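Local coordinates for peptide ABC transporter permease (Staphylococcus hominis, PDB 6EXS), which binds a thioalcohol-conjugated peptide and probably carries such malodour precursors across the cell membrane as a POT-family member of the major facilitator superfamily, at residues A[73-78]-A[433-438]; A[259-264]-A[445-450]; A[269-274]-A[283-288]; A[291-296]-A[476-481]; A[364-369]-A[480-485]. All blocks are in the same frame, centred on the assembly; numbering follows the deposited sequence.

Interaction 1: residues A[73-78]-A[433-438]. With OLC ((2R)-2,3-dihydroxypropyl (9Z)-octadec-9-enoate), chain C; OLC ((2R)-2,3-dihydroxypropyl (9Z)-octadec-9-enoate), chain D.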
# COMPACT_ATOMS: atom_id res chain seq x y z
N SER A 73 -5.25 -4.36 8.11
CA SER A 73 -5.09 -5.71 8.65
C SER A 73 -3.64 -6.06 9.09
O SER A 73 -3.45 -7.09 9.75
CB SER A 73 -5.62 -6.75 7.66
OG SER A 73 -4.82 -6.78 6.50
N SER A 74 -2.62 -5.23 8.75
CA SER A 74 -1.24 -5.47 9.20
C SER A 74 -1.13 -5.25 10.71
O SER A 74 -0.26 -5.83 11.35
CB SER A 74 -0.25 -4.57 8.47
OG SER A 74 -0.48 -3.22 8.81
N ILE A 75 -2.01 -4.40 11.28
CA ILE A 75 -2.12 -4.12 12.71
C ILE A 75 -2.45 -5.44 13.46
O ILE A 75 -1.59 -5.88 14.22
CB ILE A 75 -3.12 -2.94 13.02
CG1 ILE A 75 -2.74 -1.63 12.27
CG2 ILE A 75 -3.25 -2.73 14.53
CD1 ILE A 75 -3.81 -0.52 12.25
N PRO A 76 -3.60 -6.14 13.24
CA PRO A 76 -3.82 -7.41 13.97
C PRO A 76 -2.83 -8.51 13.55
O PRO A 76 -2.43 -9.30 14.39
CB PRO A 76 -5.28 -7.77 13.65
CG PRO A 76 -5.61 -7.05 12.43
CD PRO A 76 -4.79 -5.80 12.42
N GLY A 77 -2.42 -8.51 12.28
CA GLY A 77 -1.44 -9.44 11.71
C GLY A 77 -0.08 -9.42 12.38
O GLY A 77 0.54 -10.47 12.54
N ALA A 78 0.38 -8.23 12.81
CA ALA A 78 1.65 -8.09 13.54
C ALA A 78 1.46 -8.54 14.99
O ALA A 78 2.37 -9.14 15.55
CB ALA A 78 2.14 -6.66 13.48
N MET A 433 3.89 3.60 16.67
CA MET A 433 4.31 4.68 15.77
C MET A 433 4.47 4.13 14.35
O MET A 433 4.27 4.86 13.38
CB MET A 433 5.61 5.33 16.26
CG MET A 433 5.83 6.73 15.73
SD MET A 433 4.63 7.93 16.39
CE MET A 433 5.30 9.42 15.73
N MET A 434 4.81 2.82 14.23
CA MET A 434 4.92 2.11 12.95
C MET A 434 3.54 2.05 12.28
O MET A 434 3.44 2.13 11.05
CB MET A 434 5.48 0.70 13.16
CG MET A 434 6.98 0.64 13.19
SD MET A 434 7.60 -1.06 13.17
CE MET A 434 7.63 -1.37 11.40
N SER A 435 2.47 1.97 13.12
CA SER A 435 1.06 1.96 12.71
C SER A 435 0.60 3.31 12.17
O SER A 435 -0.16 3.31 11.21
CB SER A 435 0.15 1.51 13.85
OG SER A 435 0.30 0.13 14.14
N VAL A 436 1.05 4.45 12.77
CA VAL A 436 0.61 5.78 12.31
C VAL A 436 1.18 6.14 10.91
O VAL A 436 0.43 6.73 10.13
CB VAL A 436 0.75 6.96 13.32
CG1 VAL A 436 -0.03 6.71 14.61
CG2 VAL A 436 2.20 7.30 13.62
N TRP A 437 2.45 5.78 10.58
CA TRP A 437 2.95 6.05 9.22
C TRP A 437 2.25 5.14 8.18
O TRP A 437 1.98 5.56 7.06
CB TRP A 437 4.50 6.03 9.10
CG TRP A 437 5.00 5.82 7.69
CD1 TRP A 437 5.54 4.67 7.19
CD2 TRP A 437 4.85 6.71 6.57
NE1 TRP A 437 5.75 4.79 5.83
CE2 TRP A 437 5.33 6.03 5.43
CE3 TRP A 437 4.32 8.01 6.42
CZ2 TRP A 437 5.36 6.63 4.16
CZ3 TRP A 437 4.32 8.59 5.15
CH2 TRP A 437 4.84 7.91 4.04
N LEU A 438 1.90 3.91 8.59
CA LEU A 438 1.16 2.94 7.77
C LEU A 438 -0.30 3.41 7.59
O LEU A 438 -0.89 3.22 6.52
CB LEU A 438 1.22 1.58 8.46
CG LEU A 438 1.00 0.33 7.61
CD1 LEU A 438 1.99 0.24 6.44
CD2 LEU A 438 1.19 -0.88 8.45
C10 OLC C . -6.97 -9.88 10.59
C9 OLC C . -8.17 -9.37 10.31
C11 OLC C . -5.71 -9.76 9.78
C8 OLC C . -8.57 -8.56 9.12
C24 OLC C . -7.71 -1.84 17.02
C12 OLC C . -4.64 -10.77 10.20
C7 OLC C . -9.46 -7.37 9.48
C6 OLC C . -9.16 -6.12 8.66
C5 OLC C . -9.75 -4.83 9.20
C4 OLC C . -9.21 -4.39 10.56
C3 OLC C . -9.37 -2.90 10.81
C2 OLC C . -9.38 -2.50 12.28
C21 OLC C . -7.44 -3.61 15.24
C1 OLC C . -8.15 -2.86 13.06
C22 OLC C . -6.78 -2.51 16.03
O19 OLC C . -7.05 -2.99 12.59
O25 OLC C . -6.99 -0.93 17.85
O23 OLC C . -5.68 -3.07 16.73
O20 OLC C . -8.44 -3.02 14.37
C24 OLC D . -0.95 -3.09 19.36
C6 OLC D . -7.13 -10.18 15.87
C5 OLC D . -7.31 -8.93 16.73
C4 OLC D . -6.18 -8.68 17.70
C3 OLC D . -6.38 -7.49 18.62
C2 OLC D . -5.89 -6.17 18.04
C21 OLC D . -2.56 -4.62 18.20
C1 OLC D . -4.68 -5.60 18.73
C22 OLC D . -2.34 -3.25 18.78
O19 OLC D . -4.40 -5.80 19.89
O25 OLC D . -0.73 -1.78 19.87
O23 OLC D . -2.53 -2.27 17.75
O20 OLC D . -3.96 -4.84 17.90
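Where Ile-75 meets Ser-435, no ring or amide side chain lies in the interface. The flat groups stand around it: the ester of the monoolein of chain C behind Ile-75, and the indole of Trp-437 on the far flank of the partner helix. Carbonyl O19 of the chain C monoolein comes 3.6 Å from Pro-76 CD, and the lipid's hydrocarbon chain passes the same ring, with C10 lying 3.6 Å from Pro-76 CG. Trp-437 projects from the flank remote from segment 73-78 and meets the ring of Trp-299, their planes at about 60°.

Between the segments the touch is slight. Ile-75 CG1 stands 4.0 Å from Ser-435 OG. The other branch of Ile-75, CG2, is anti to the backbone N and heads for the lipids, where two glycerol hydroxyls lie beyond it. Ile-75 CG2 is 3.3 Å from O23 of the chain C monoolein and equally near O23 of the chain D monoolein. Leu-438 also faces Ser-74, but the modelled approach of its CD2 to the Ser-74 hydroxyl is too short to be trusted. That hydroxyl bonds back to Tyr-71 O, at the end of helix 56-72, and Ser-435 OG makes a weak bond to Ala-431 O one turn back in its own helix. Tyr-267 of helix 249-273 touches Ile-75 and Ser-435, and its hydroxyl bonds to a monoolein.

With neither serine hydroxyl spent across the gap, helices 74-106 and 430-451 meet here through a small van der Waals contact, while lipid fills in behind Ile-75.

Interaction 2: residues A[259-264]-A[445-450]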
# COMPACT_ATOMS: atom_id res chain seq x y z
N LEU A 259 -13.41 3.50 10.15
CA LEU A 259 -12.12 2.94 10.58
C LEU A 259 -10.92 3.80 10.19
O LEU A 259 -10.02 3.99 11.01
CB LEU A 259 -11.95 1.50 10.07
CG LEU A 259 -12.65 0.41 10.86
CD1 LEU A 259 -12.58 -0.91 10.13
CD2 LEU A 259 -12.06 0.25 12.24
N GLY A 260 -10.93 4.35 8.99
CA GLY A 260 -9.87 5.23 8.50
C GLY A 260 -9.77 6.55 9.22
O GLY A 260 -8.73 7.20 9.17
N VAL A 261 -10.84 6.97 9.90
CA VAL A 261 -10.89 8.22 10.66
C VAL A 261 -10.58 7.93 12.14
O VAL A 261 -9.79 8.64 12.75
CB VAL A 261 -12.25 8.97 10.46
CG1 VAL A 261 -12.36 10.19 11.37
CG2 VAL A 261 -12.44 9.39 9.00
N ALA A 262 -11.21 6.87 12.70
CA ALA A 262 -11.10 6.48 14.11
C ALA A 262 -9.71 6.00 14.53
O ALA A 262 -9.19 6.52 15.52
CB ALA A 262 -12.15 5.44 14.45
N LEU A 263 -9.13 5.01 13.80
CA LEU A 263 -7.83 4.43 14.11
C LEU A 263 -6.73 5.49 14.30
O LEU A 263 -6.10 5.44 15.36
CB LEU A 263 -7.39 3.33 13.12
CG LEU A 263 -8.28 2.08 13.05
CD1 LEU A 263 -7.99 1.30 11.79
CD2 LEU A 263 -8.13 1.20 14.28
N PRO A 264 -6.52 6.50 13.40
CA PRO A 264 -5.50 7.53 13.70
C PRO A 264 -5.78 8.30 15.00
O PRO A 264 -4.85 8.54 15.77
CB PRO A 264 -5.54 8.46 12.48
CG PRO A 264 -6.25 7.70 11.43
CD PRO A 264 -7.17 6.75 12.10
N GLN A 445 -6.63 5.79 1.66
CA GLN A 445 -7.38 4.82 0.86
C GLN A 445 -8.83 4.64 1.35
O GLN A 445 -9.73 4.41 0.53
CB GLN A 445 -6.64 3.47 0.80
CG GLN A 445 -5.50 3.41 -0.22
CD GLN A 445 -5.99 3.20 -1.64
OE1 GLN A 445 -6.69 4.05 -2.22
NE2 GLN A 445 -5.60 2.09 -2.25
N ALA A 446 -9.05 4.79 2.68
CA ALA A 446 -10.36 4.72 3.34
C ALA A 446 -11.22 5.92 2.94
O ALA A 446 -12.41 5.75 2.71
CB ALA A 446 -10.21 4.68 4.85
N ILE A 447 -10.62 7.14 2.86
CA ILE A 447 -11.31 8.36 2.42
C ILE A 447 -11.60 8.22 0.90
O ILE A 447 -12.72 8.53 0.46
CB ILE A 447 -10.49 9.66 2.74
CG1 ILE A 447 -10.01 9.75 4.23
CG2 ILE A 447 -11.24 10.92 2.34
CD1 ILE A 447 -11.02 9.55 5.36
N ASN A 448 -10.61 7.72 0.13
CA ASN A 448 -10.72 7.49 -1.32
C ASN A 448 -11.95 6.67 -1.75
O ASN A 448 -12.55 6.99 -2.77
CB ASN A 448 -9.44 6.87 -1.88
CG ASN A 448 -8.32 7.85 -2.06
OD1 ASN A 448 -8.52 9.07 -2.00
ND2 ASN A 448 -7.11 7.35 -2.29
N GLY A 449 -12.31 5.65 -0.94
CA GLY A 449 -13.45 4.76 -1.16
C GLY A 449 -14.79 5.47 -1.22
O GLY A 449 -15.72 4.98 -1.87
N THR A 450 -14.90 6.63 -0.54
CA THR A 450 -16.11 7.47 -0.50
C THR A 450 -15.93 8.69 -1.40
O THR A 450 -16.89 9.11 -2.06
CB THR A 450 -16.42 7.83 0.96
OG1 THR A 450 -16.52 6.61 1.71
CG2 THR A 450 -17.72 8.62 1.12
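Gly-260 and Ala-446 bring the two helix segments within a CA-to-CA distance of 5.2 Å, a very close approach for two helices. The segment 259-264 ends at a kink, because Pro-264 has no N-H to return to the preceding turn, whereas 445-450 continues as helix.

The methyl of Ala-446 points at the glycine, and its CB sits 3.7 Å from Gly-260 CA, directly against the main chain that the missing side chain leaves uncovered. Beside it Val-261 and Ile-447 meet at about a right angle, Val-261 CG2 standing 3.9 Å from Ile-447 CD1. The isoleucine reaches across because CG1 leaves beside the backbone N and a chi2 of -51° folds the terminal methyl toward Val-261. Val-261 lies on the surface, so this second touch closes the outer margin of the contact while the Gly-Ala pair is buried.

A polar link lies next to the apolar one: Gly-260 O is hydrogen-bonded to Ser-443 OG, one turn before Ala-446. On another flank of helix 430-451, Asn-448 ND2 makes a weak bond of 3.3 Å to Gln-445 OE1, nearly straight at 174°. Asn-448 OD1 is held in turn by Ser-300 OG and Gln-304 NE2, which ties this flank to the neighbouring part of the bundle.

Close helix packing through small residues, a glycine set against an alanine, is a familiar device of polytopic membrane proteins, and here it joins helices 249-273 and 430-451 of the transporter.

Interaction 3: residues A[269-274]-A[283-288]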
# COMPACT_ATOMS: atom_id res chain seq x y z
N THR A 269 -4.34 9.66 20.44
CA THR A 269 -4.93 9.84 21.77
C THR A 269 -4.23 8.95 22.81
O THR A 269 -3.82 9.48 23.84
CB THR A 269 -6.46 9.66 21.73
OG1 THR A 269 -7.01 10.57 20.78
CG2 THR A 269 -7.12 9.87 23.08
N THR A 270 -4.07 7.63 22.52
CA THR A 270 -3.39 6.66 23.41
C THR A 270 -1.96 7.08 23.75
O THR A 270 -1.54 6.95 24.90
CB THR A 270 -3.43 5.25 22.78
OG1 THR A 270 -4.79 4.86 22.59
CG2 THR A 270 -2.72 4.20 23.62
N MET A 271 -1.22 7.61 22.75
CA MET A 271 0.16 8.05 22.91
C MET A 271 0.28 9.35 23.70
O MET A 271 1.15 9.44 24.58
CB MET A 271 0.88 8.14 21.56
CG MET A 271 1.25 6.78 21.02
SD MET A 271 2.40 6.86 19.64
CE MET A 271 1.26 7.08 18.29
N LEU A 272 -0.60 10.33 23.44
CA LEU A 272 -0.60 11.62 24.15
C LEU A 272 -1.12 11.49 25.60
O LEU A 272 -0.89 12.40 26.41
CB LEU A 272 -1.41 12.69 23.38
CG LEU A 272 -0.86 13.21 22.03
CD1 LEU A 272 -1.94 13.96 21.28
CD2 LEU A 272 0.36 14.10 22.21
N ARG A 273 -1.82 10.38 25.91
CA ARG A 273 -2.42 10.11 27.23
C ARG A 273 -1.64 9.11 28.10
O ARG A 273 -1.92 9.00 29.30
CB ARG A 273 -3.88 9.66 27.08
CG ARG A 273 -4.88 10.80 27.18
CD ARG A 273 -6.23 10.47 26.56
NE ARG A 273 -6.83 9.24 27.08
CZ ARG A 273 -7.67 9.19 28.11
NH1 ARG A 273 -8.01 10.30 28.76
NH2 ARG A 273 -8.17 8.03 28.51
N SER A 274 -0.67 8.39 27.50
CA SER A 274 0.15 7.38 28.19
C SER A 274 0.96 7.94 29.37
O SER A 274 1.43 9.08 29.31
CB SER A 274 1.06 6.67 27.21
OG SER A 274 1.67 5.54 27.81
N SER A 283 5.90 15.63 22.96
CA SER A 283 6.10 16.77 22.06
C SER A 283 6.40 16.33 20.61
O SER A 283 5.98 17.02 19.68
CB SER A 283 7.17 17.71 22.58
OG SER A 283 6.58 18.70 23.40
N ARG A 284 7.09 15.19 20.43
CA ARG A 284 7.41 14.63 19.12
C ARG A 284 6.17 13.98 18.49
O ARG A 284 6.06 13.94 17.26
CB ARG A 284 8.56 13.62 19.22
CG ARG A 284 9.92 14.24 19.53
CD ARG A 284 11.03 13.21 19.53
NE ARG A 284 10.78 12.11 20.47
CZ ARG A 284 11.58 11.06 20.63
NH1 ARG A 284 12.69 10.94 19.93
NH2 ARG A 284 11.26 10.11 21.50
N VAL A 285 5.24 13.46 19.33
CA VAL A 285 3.96 12.84 18.92
C VAL A 285 3.06 13.92 18.29
O VAL A 285 2.56 13.72 17.19
CB VAL A 285 3.26 12.08 20.08
CG1 VAL A 285 1.86 11.60 19.68
CG2 VAL A 285 4.11 10.90 20.55
N LYS A 286 2.88 15.07 18.98
CA LYS A 286 2.08 16.18 18.46
C LYS A 286 2.73 16.81 17.22
O LYS A 286 2.02 17.29 16.33
CB LYS A 286 1.72 17.23 19.54
CG LYS A 286 2.89 17.85 20.28
CD LYS A 286 2.42 19.00 21.16
CE LYS A 286 3.55 19.66 21.92
NZ LYS A 286 3.78 19.00 23.23
N ALA A 287 4.07 16.73 17.12
CA ALA A 287 4.85 17.20 15.97
C ALA A 287 4.59 16.33 14.74
O ALA A 287 4.79 16.80 13.62
CB ALA A 287 6.33 17.20 16.31
N PHE A 288 4.15 15.06 14.94
CA PHE A 288 3.85 14.12 13.86
C PHE A 288 2.46 14.34 13.25
O PHE A 288 2.27 14.02 12.07
CB PHE A 288 4.05 12.65 14.30
CG PHE A 288 4.13 11.69 13.12
CD1 PHE A 288 5.33 11.48 12.46
CD2 PHE A 288 2.99 11.04 12.65
CE1 PHE A 288 5.39 10.62 11.35
CE2 PHE A 288 3.06 10.19 11.54
CZ PHE A 288 4.26 9.98 10.90
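Leu-272 and Val-285 are the closest CA pair of the two segments, 7.0 Å apart; the helices run antiparallel, and the axes of segments 269-273 and 283-288 pass 9.8 Å from each other with their directions 155° apart. They form a helical hairpin: helix 249-273 ends, a short turn follows, and helix 279-302 returns alongside. In bacterial POT transporters two extra helices are inserted midway along the chain, and helix 249-273 is probably the second of them, so the hairpin would lead from it back into the common major facilitator fold.

Val-285 carries the contact. Its CG1, anti to the backbone N at chi1 172°, touches two successive residues, lying 3.9 Å from Leu-272 CD2 and 4.1 Å from Met-271 CB. The leucine and valine slide past each other in opposite directions, so that CG as well as CD2 of Leu-272 rests on the same methyl. Leu-272 CD2 also comes 4.3 Å from Lys-286 CB, beside the main chain and root of that lysine.

Met-271 bends at its last torsion, which places its terminal methyl against Met-433 and Val-436 of helix 430-451, while Phe-268, one turn earlier, also touches Val-285. Close to the turn the hairpin gains a polar tie, Arg-282 NE bonding to Leu-272 O. Lys-286 then leads its amine away from the helix interface, back along its own helix toward the preceding turn, where NZ donates to Ser-283 OG at 2.8 Å.

Interaction 4: residues A[291-296]-A[476-481]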
# COMPACT_ATOMS: atom_id res chain seq x y z
N LEU A 291 2.49 16.06 9.93
CA LEU A 291 3.13 15.10 9.01
C LEU A 291 2.13 13.99 8.61
O LEU A 291 2.21 13.47 7.49
CB LEU A 291 4.40 14.49 9.63
CG LEU A 291 5.59 15.42 9.87
CD1 LEU A 291 6.56 14.82 10.87
CD2 LEU A 291 6.35 15.71 8.60
N PHE A 292 1.18 13.63 9.52
CA PHE A 292 0.13 12.64 9.27
C PHE A 292 -0.86 13.17 8.20
O PHE A 292 -1.20 12.43 7.28
CB PHE A 292 -0.62 12.22 10.56
CG PHE A 292 -1.60 11.09 10.32
CD1 PHE A 292 -2.90 11.35 9.88
CD2 PHE A 292 -1.21 9.77 10.47
CE1 PHE A 292 -3.77 10.30 9.58
CE2 PHE A 292 -2.08 8.72 10.18
CZ PHE A 292 -3.36 9.00 9.73
N ILE A 293 -1.30 14.44 8.34
CA ILE A 293 -2.19 15.14 7.40
C ILE A 293 -1.48 15.23 6.03
O ILE A 293 -2.06 14.79 5.04
CB ILE A 293 -2.66 16.54 7.93
CG1 ILE A 293 -3.14 16.50 9.42
CG2 ILE A 293 -3.73 17.17 7.02
CD1 ILE A 293 -4.37 15.57 9.79
N LEU A 294 -0.23 15.74 6.00
CA LEU A 294 0.56 15.86 4.77
C LEU A 294 0.73 14.51 4.07
O LEU A 294 0.55 14.44 2.84
CB LEU A 294 1.94 16.52 5.02
CG LEU A 294 1.97 18.03 5.35
CD1 LEU A 294 3.39 18.51 5.51
CD2 LEU A 294 1.28 18.87 4.29
N GLY A 295 1.00 13.46 4.86
CA GLY A 295 1.14 12.08 4.38
C GLY A 295 -0.15 11.52 3.81
O GLY A 295 -0.14 10.86 2.77
N MET A 296 -1.28 11.80 4.48
CA MET A 296 -2.62 11.36 4.08
C MET A 296 -3.02 12.02 2.74
O MET A 296 -3.49 11.31 1.84
CB MET A 296 -3.64 11.70 5.19
CG MET A 296 -4.80 10.75 5.24
SD MET A 296 -5.83 10.94 6.72
CE MET A 296 -6.65 12.50 6.34
N LEU A 476 0.28 24.56 2.19
CA LEU A 476 0.79 25.93 2.38
C LEU A 476 0.52 26.46 3.80
O LEU A 476 1.36 27.18 4.34
CB LEU A 476 0.26 26.90 1.32
CG LEU A 476 0.81 26.73 -0.10
CD1 LEU A 476 -0.02 27.52 -1.09
CD2 LEU A 476 2.28 27.16 -0.19
N ILE A 477 -0.63 26.06 4.41
CA ILE A 477 -1.00 26.46 5.78
C ILE A 477 -0.06 25.78 6.80
O ILE A 477 0.42 26.45 7.72
CB ILE A 477 -2.52 26.27 6.07
CG1 ILE A 477 -3.38 27.14 5.13
CG2 ILE A 477 -2.86 26.58 7.54
CD1 ILE A 477 -4.77 26.61 4.85
N ILE A 478 0.23 24.47 6.62
CA ILE A 478 1.13 23.71 7.49
C ILE A 478 2.60 24.16 7.32
O ILE A 478 3.29 24.36 8.33
CB ILE A 478 0.92 22.17 7.31
CG1 ILE A 478 -0.45 21.74 7.88
CG2 ILE A 478 2.07 21.33 7.94
CD1 ILE A 478 -0.97 20.37 7.43
N LEU A 479 3.06 24.35 6.05
CA LEU A 479 4.42 24.75 5.66
C LEU A 479 4.97 25.96 6.43
O LEU A 479 6.15 25.96 6.77
CB LEU A 479 4.51 25.00 4.14
CG LEU A 479 5.87 25.32 3.48
CD1 LEU A 479 6.96 24.33 3.88
CD2 LEU A 479 5.75 25.37 1.97
N VAL A 480 4.12 26.97 6.72
CA VAL A 480 4.55 28.17 7.46
C VAL A 480 4.90 27.85 8.95
O VAL A 480 5.60 28.65 9.60
CB VAL A 480 3.59 29.38 7.32
CG1 VAL A 480 3.36 29.74 5.85
CG2 VAL A 480 2.26 29.14 8.04
N PHE A 481 4.45 26.68 9.47
CA PHE A 481 4.70 26.22 10.85
C PHE A 481 5.82 25.18 10.93
O PHE A 481 6.11 24.68 12.03
CB PHE A 481 3.41 25.69 11.49
CG PHE A 481 2.31 26.73 11.61
CD1 PHE A 481 2.33 27.67 12.63
CD2 PHE A 481 1.27 26.76 10.70
CE1 PHE A 481 1.32 28.64 12.73
CE2 PHE A 481 0.26 27.72 10.80
CZ PHE A 481 0.29 28.65 11.81
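Ile-478 reaches from helix 460-479 to helix 279-302 and lays both of its branch ends against Leu-294. Its CG2 comes 3.9 Å from Leu-294 CD1, and its CD1 lies 4.1 Å from Leu-294 CD2. The two side chains slide past one another in opposite directions, each fork of the leucine finding a methyl of the isoleucine alongside it. The terminal CD1 also extends to the preceding residue, 4.2 Å from Ile-293 CB. Ile-293 offers the base of its side chain here, since its own end leads off toward Ile-474.

The shape of Ile-478 explains the double touch. CG2 is anti to the backbone N, while CG1 leaves anti to the carbonyl carbon and runs on extended at chi2 163°, which spreads the methyls so that each meets one of the leucine's two ends. The backbones remain well apart, with 8.3 Å between the CA atoms of Leu-294 and Ile-478, so side chains alone span the gap.

Further out, Leu-294 is packed by Phe-368 and Ser-369 of helix 364-389 and by Thr-475, three residues before Ile-478. Its carbonyl oxygen bonds to Thr-372 OG1, fastening this turn of helix 279-302 to the same neighbour. Just after Ile-478 the chain bends, and Phe-481 N bonds to Ile-478 O at 2.8 Å.

Every atom that meets across the segments is carbon, so dispersion and the exclusion of lipid or solvent hold them together, and shape fit rather than directed bonding governs this contact.

Interaction 5: residues A[364-369]-A[480-485]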
# COMPACT_ATOMS: atom_id res chain seq x y z
N LEU A 364 12.08 17.06 7.79
CA LEU A 364 10.99 16.11 7.63
C LEU A 364 9.73 16.83 7.12
O LEU A 364 9.11 16.39 6.14
CB LEU A 364 10.71 15.45 8.99
CG LEU A 364 10.70 13.93 9.06
CD1 LEU A 364 11.05 13.46 10.46
CD2 LEU A 364 9.34 13.38 8.68
N ALA A 365 9.39 17.97 7.76
CA ALA A 365 8.25 18.82 7.46
C ALA A 365 8.33 19.44 6.06
O ALA A 365 7.33 19.45 5.37
CB ALA A 365 8.10 19.90 8.52
N ILE A 366 9.52 19.93 5.65
CA ILE A 366 9.75 20.52 4.33
C ILE A 366 9.64 19.44 3.23
O ILE A 366 8.94 19.68 2.23
CB ILE A 366 11.06 21.36 4.26
CG1 ILE A 366 11.05 22.52 5.28
CG2 ILE A 366 11.31 21.92 2.84
CD1 ILE A 366 12.45 23.10 5.67
N LYS A 367 10.28 18.26 3.43
CA LYS A 367 10.27 17.12 2.50
C LYS A 367 8.85 16.63 2.22
O LYS A 367 8.51 16.40 1.06
CB LYS A 367 11.14 15.97 3.02
CG LYS A 367 12.64 16.19 2.86
CD LYS A 367 13.40 14.94 3.25
CE LYS A 367 14.89 15.13 3.25
NZ LYS A 367 15.59 13.85 3.54
N PHE A 368 8.03 16.49 3.29
CA PHE A 368 6.61 16.09 3.22
C PHE A 368 5.78 17.13 2.48
O PHE A 368 4.93 16.76 1.67
CB PHE A 368 6.05 15.88 4.63
CG PHE A 368 6.06 14.44 5.09
CD1 PHE A 368 7.26 13.77 5.31
CD2 PHE A 368 4.87 13.78 5.36
CE1 PHE A 368 7.27 12.44 5.74
CE2 PHE A 368 4.88 12.45 5.80
CZ PHE A 368 6.08 11.80 5.99
N SER A 369 6.03 18.42 2.76
CA SER A 369 5.37 19.54 2.12
C SER A 369 5.66 19.57 0.62
O SER A 369 4.72 19.73 -0.16
CB SER A 369 5.78 20.85 2.79
OG SER A 369 5.35 20.88 4.14
N VAL A 480 4.12 26.97 6.72
CA VAL A 480 4.55 28.17 7.46
C VAL A 480 4.90 27.85 8.95
O VAL A 480 5.60 28.65 9.60
CB VAL A 480 3.59 29.38 7.32
CG1 VAL A 480 3.36 29.74 5.85
CG2 VAL A 480 2.26 29.14 8.04
N PHE A 481 4.45 26.68 9.47
CA PHE A 481 4.70 26.22 10.85
C PHE A 481 5.82 25.18 10.93
O PHE A 481 6.11 24.68 12.03
CB PHE A 481 3.41 25.69 11.49
CG PHE A 481 2.31 26.73 11.61
CD1 PHE A 481 2.33 27.67 12.63
CD2 PHE A 481 1.27 26.76 10.70
CE1 PHE A 481 1.32 28.64 12.73
CE2 PHE A 481 0.26 27.72 10.80
CZ PHE A 481 0.29 28.65 11.81
N SER A 482 6.48 24.89 9.78
CA SER A 482 7.60 23.93 9.61
C SER A 482 8.77 24.11 10.62
O SER A 482 9.24 23.06 11.09
CB SER A 482 8.12 23.94 8.18
OG SER A 482 9.24 23.09 8.03
N PRO A 483 9.27 25.33 10.97
CA PRO A 483 10.37 25.41 11.95
C PRO A 483 9.99 24.91 13.35
O PRO A 483 10.84 24.30 14.02
CB PRO A 483 10.75 26.90 11.96
CG PRO A 483 10.14 27.48 10.73
CD PRO A 483 8.89 26.69 10.52
N LYS A 484 8.73 25.12 13.77
CA LYS A 484 8.23 24.68 15.08
C LYS A 484 7.99 23.18 15.16
O LYS A 484 8.13 22.60 16.24
CB LYS A 484 6.96 25.46 15.48
CG LYS A 484 7.25 26.79 16.18
CD LYS A 484 7.04 28.01 15.27
CE LYS A 484 5.60 28.47 15.22
NZ LYS A 484 5.40 29.52 14.20
N ILE A 485 7.63 22.55 14.02
CA ILE A 485 7.35 21.11 13.89
C ILE A 485 8.60 20.26 14.19
O ILE A 485 8.49 19.25 14.87
CB ILE A 485 6.70 20.79 12.49
CG1 ILE A 485 5.27 21.41 12.39
CG2 ILE A 485 6.67 19.28 12.19
CD1 ILE A 485 4.74 21.66 10.95
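The short C-terminal helix 482-485, which follows the last long helix after a bend, rests on the first turn of helix 364-389, with Ser-482 and Ile-485 set against Ala-365. The CA atoms of Ala-365 and Ser-482 are 5.6 Å apart, close enough for the small side chains to fill the gap between the backbones.

Ser-482 places its hydroxyl anti to the backbone N (chi1 176°), toward two neighbours. Ser-482 OG lies 3.4 Å from Ala-365 CB and 3.3 Å from Ile-366 CG1, the two directions roughly at right angles to each other. One turn on, Ile-485 CG2 comes to 4.0 Å from Ala-365 CB, so the alanine methyl meets both a serine oxygen and an isoleucine methyl.

Behind that methyl, the carbonyl of Ala-365 is gripped twice from within its own helix. Ser-369 OG donates to Ala-365 O at 2.7 Å, tilted 29° from the carbonyl plane, and Ser-369 N bonds to the same oxygen from the opposite face. Leu-479 and Thr-475 touch Ser-369, and Ile-478 touches Ile-485, so the preceding helix packs on both partners.

Across the segments the serine hydroxyl meets only carbon, and the link is therefore one of close van der Waals fit. Ala-365 O is already engaged by two donors of its own helix, so the contact to 480-485 relies on the methyl and on shape.

Helix 430-451 serves interactions 1 and 2, whose centres are 14 Å apart, and helix 249-273 is common to interactions 2 and 3. Interactions 1 and 3 touch directly: Met-433 CE lies 3.6 Å from Phe-288 CG. Phe-292 bridges further, its CZ standing 3.6 Å from Pro-264 CB and so joining the segments of interaction 4 to those of interaction 2. Interactions 4 and 5 are the nearest pair, 7 Å between centres, and share Val-480 and Phe-481; Leu-294 CD1 sits 3.4 Å from Ser-369 OG. The thioalcohol-conjugated peptide is about 11 Å from the side chain of Leu-438 in interaction 1.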